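PDB 1UH0: agglutinin alpha chain from Artocarpus integer, which is a D-galactose-specific lectin that also binds alpha-linked GalNAc and recognises the T-antigen Gal-beta1,3-GalNAc and human IgA1. Local coordinates for the methyl 2-acetamido-2-deoxy-alpha-D-galactopyranoside site. Numbering follows the deposited sequence.

The methyl 2-acetamido-2-deoxy-alpha-D-galactopyranoside site. Residues 1, 47, 78, 80, 121-123, 125. With MGC (methyl 2-acetamido-2-deoxy-alpha-D-galactopyranoside), chain B.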
loop_
_atom_site.group_PDB
_atom_site.type_symbol
_atom_site.label_atom_id
_atom_site.label_comp_id
_atom_site.label_asym_id
_atom_site.label_seq_id
_atom_site.Cartn_x
_atom_site.Cartn_y
_atom_site.Cartn_z
ATOM N N GLY A 1 15.086 6.068 -27.646
ATOM C CA GLY A 1 15.140 4.605 -27.404
ATOM C C GLY A 1 13.744 4.030 -27.310
ATOM O O GLY A 1 12.768 4.766 -27.336
ATOM N N PHE A 47 19.775 -1.516 -29.410
ATOM C CA PHE A 47 19.688 -1.491 -30.857
ATOM C C PHE A 47 20.984 -2.032 -31.434
ATOM O O PHE A 47 21.022 -2.458 -32.577
ATOM C CB PHE A 47 19.475 -0.066 -31.365
ATOM C CG PHE A 47 18.158 0.535 -30.969
ATOM C CD1 PHE A 47 17.116 -0.267 -30.521
ATOM C CD2 PHE A 47 17.945 1.905 -31.095
ATOM C CE1 PHE A 47 15.881 0.287 -30.199
ATOM C CE2 PHE A 47 16.717 2.470 -30.779
ATOM C CZ PHE A 47 15.683 1.660 -30.335
ATOM N N TYR A 78 24.278 11.583 -25.809
ATOM C CA TYR A 78 23.043 11.177 -25.158
ATOM C C TYR A 78 23.284 10.959 -23.680
ATOM O O TYR A 78 24.333 10.451 -23.289
ATOM C CB TYR A 78 22.529 9.866 -25.755
ATOM C CG TYR A 78 22.224 9.921 -27.228
ATOM C CD1 TYR A 78 21.014 10.432 -27.691
ATOM C CD2 TYR A 78 23.150 9.458 -28.167
ATOM C CE1 TYR A 78 20.725 10.481 -29.051
ATOM C CE2 TYR A 78 22.875 9.503 -29.532
ATOM C CZ TYR A 78 21.656 10.016 -29.966
ATOM O OH TYR A 78 21.353 10.055 -31.308
ATOM N N VAL A 80 22.694 8.835 -20.581
ATOM C CA VAL A 80 22.280 7.463 -20.330
ATOM C C VAL A 80 22.771 6.925 -18.994
ATOM O O VAL A 80 23.497 7.603 -18.265
ATOM C CB VAL A 80 22.810 6.523 -21.437
ATOM C CG1 VAL A 80 22.289 6.966 -22.801
ATOM C CG2 VAL A 80 24.328 6.522 -21.424
ATOM N N GLY A 121 17.850 2.462 -26.126
ATOM C CA GLY A 121 18.117 2.748 -27.535
ATOM C C GLY A 121 19.414 1.991 -27.817
ATOM O O GLY A 121 19.397 0.766 -27.882
ATOM N N TYR A 122 20.535 2.692 -27.959
ATOM C CA TYR A 122 21.812 2.025 -28.156
ATOM C C TYR A 122 22.200 1.616 -26.713
ATOM O O TYR A 122 22.900 0.638 -26.489
ATOM C CB TYR A 122 22.801 3.028 -28.792
ATOM C CG TYR A 122 22.956 3.125 -30.304
ATOM C CD1 TYR A 122 21.942 2.944 -31.156
ATOM C CD2 TYR A 122 24.142 3.514 -30.850
ATOM C CE1 TYR A 122 22.098 3.153 -32.523
ATOM C CE2 TYR A 122 24.292 3.725 -32.195
ATOM C CZ TYR A 122 23.267 3.545 -33.029
ATOM O OH TYR A 122 23.388 3.738 -34.381
ATOM N N TRP A 123 21.727 2.394 -25.743
ATOM C CA TRP A 123 21.993 2.142 -24.326
ATOM C C TRP A 123 20.758 2.372 -23.450
ATOM O O TRP A 123 19.724 2.821 -23.945
ATOM C CB TRP A 123 23.131 3.044 -23.818
ATOM C CG TRP A 123 24.364 2.903 -24.623
ATOM C CD1 TRP A 123 25.245 1.859 -24.607
ATOM C CD2 TRP A 123 24.828 3.812 -25.622
ATOM N NE1 TRP A 123 26.233 2.062 -25.543
ATOM C CE2 TRP A 123 26.003 3.249 -26.175
ATOM C CE3 TRP A 123 24.376 5.038 -26.108
ATOM C CZ2 TRP A 123 26.724 3.891 -27.194
ATOM C CZ3 TRP A 123 25.096 5.671 -27.123
ATOM C CH2 TRP A 123 26.257 5.094 -27.652
ATOM N N ASP A 125 18.615 4.397 -21.589
ATOM C CA ASP A 125 18.398 5.836 -21.467
ATOM C C ASP A 125 18.057 6.255 -20.048
ATOM O O ASP A 125 18.648 7.194 -19.509
ATOM C CB ASP A 125 17.280 6.268 -22.407
ATOM C CG ASP A 125 17.548 5.863 -23.836
ATOM O OD1 ASP A 125 18.567 6.316 -24.392
ATOM O OD2 ASP A 125 16.748 5.087 -24.397
HETATM O O6 MGC B . 20.648 5.122 -25.681
HETATM C C6 MGC B . 20.738 6.210 -26.576
HETATM C C5 MGC B . 20.007 6.763 -27.800
HETATM O O5 MGC B . 20.012 5.785 -28.873
HETATM C C1 MGC B . 19.384 6.159 -30.114
HETATM O O1 MGC B . 20.283 6.960 -30.870
HETATM C CM MGC B . 21.466 6.856 -31.665
HETATM C C2 MGC B . 17.920 6.585 -29.805
HETATM N N2 MGC B . 17.285 7.190 -30.992
HETATM C C7 MGC B . 16.218 6.481 -31.467
HETATM O O7 MGC B . 15.802 5.430 -30.970
HETATM C C8 MGC B . 15.505 7.048 -32.694
HETATM C C3 MGC B . 17.867 7.650 -28.701
HETATM O O3 MGC B . 16.518 8.014 -28.437
HETATM C C4 MGC B . 18.541 7.111 -27.440
HETATM O O4 MGC B . 17.832 5.988 -26.938
#
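A pocket at one end of the beta-prism fold of the jacalin family takes the sugar with its O4 and O6 edge inward; the protein hides 267 of the ligand's 415 Å², so about a third stays uncovered. The floor is Asp125, on strand 124-132, together with the free amino group of Gly1. Asp125 swings its carboxylate beside its own backbone N (chi1 -55°), and OD1 accepts two hydroxyls: the axial O4 at 2.7 Å, through the syn lone pair, and O6, which meets OD1 from above the carboxylate plane, 36° out of it. Gly1 N closes the adjoining corner, donating to O4 at 2.8 Å and to O3. O4 thus donates to Asp125 and accepts from Gly1, the two partners well separated around it; a positive charge on this amino terminus would probably favour an ionised Asp125.

The loop 121-123 forms one wall with its backbone. Trp123 N gives a fairly straight bond to O6 (2.9 Å, 149° at H), and Tyr122 N makes a longer but equally straight bond, 3.3 Å, to the ring oxygen O5. Trp123 O, 3.0 Å from O6, is an alternative acceptor for that hydroxyl's hydrogen, competing with OD1.

A second wall, set at an angle to the first, is Tyr78, from strand 78-88, whose ring turns its face to the sugar: C5 sits over its centre, 3.8 Å from the centroid, a CH-pi contact, while the phenol end lies alongside the glycosidic O1. The aglycone methyl CM lies across the face of Tyr122, over the ring centre, and meets the tip of Tyr78, so these two aromatics line the exit at C1. Phe47 borders the N-acetyl side, pointing the in-plane edge at CE2 toward the carbonyl O7; Gly121 CA backs one face of its ring. Because the T-antigen galactose is joined through O3, the O3 and 2-acetamido side probably faces outward. This is the primary carbohydrate site, holding the GalNAc of the T-antigen; the multiple bonds to axial O4 probably underlie the galactose-type preference.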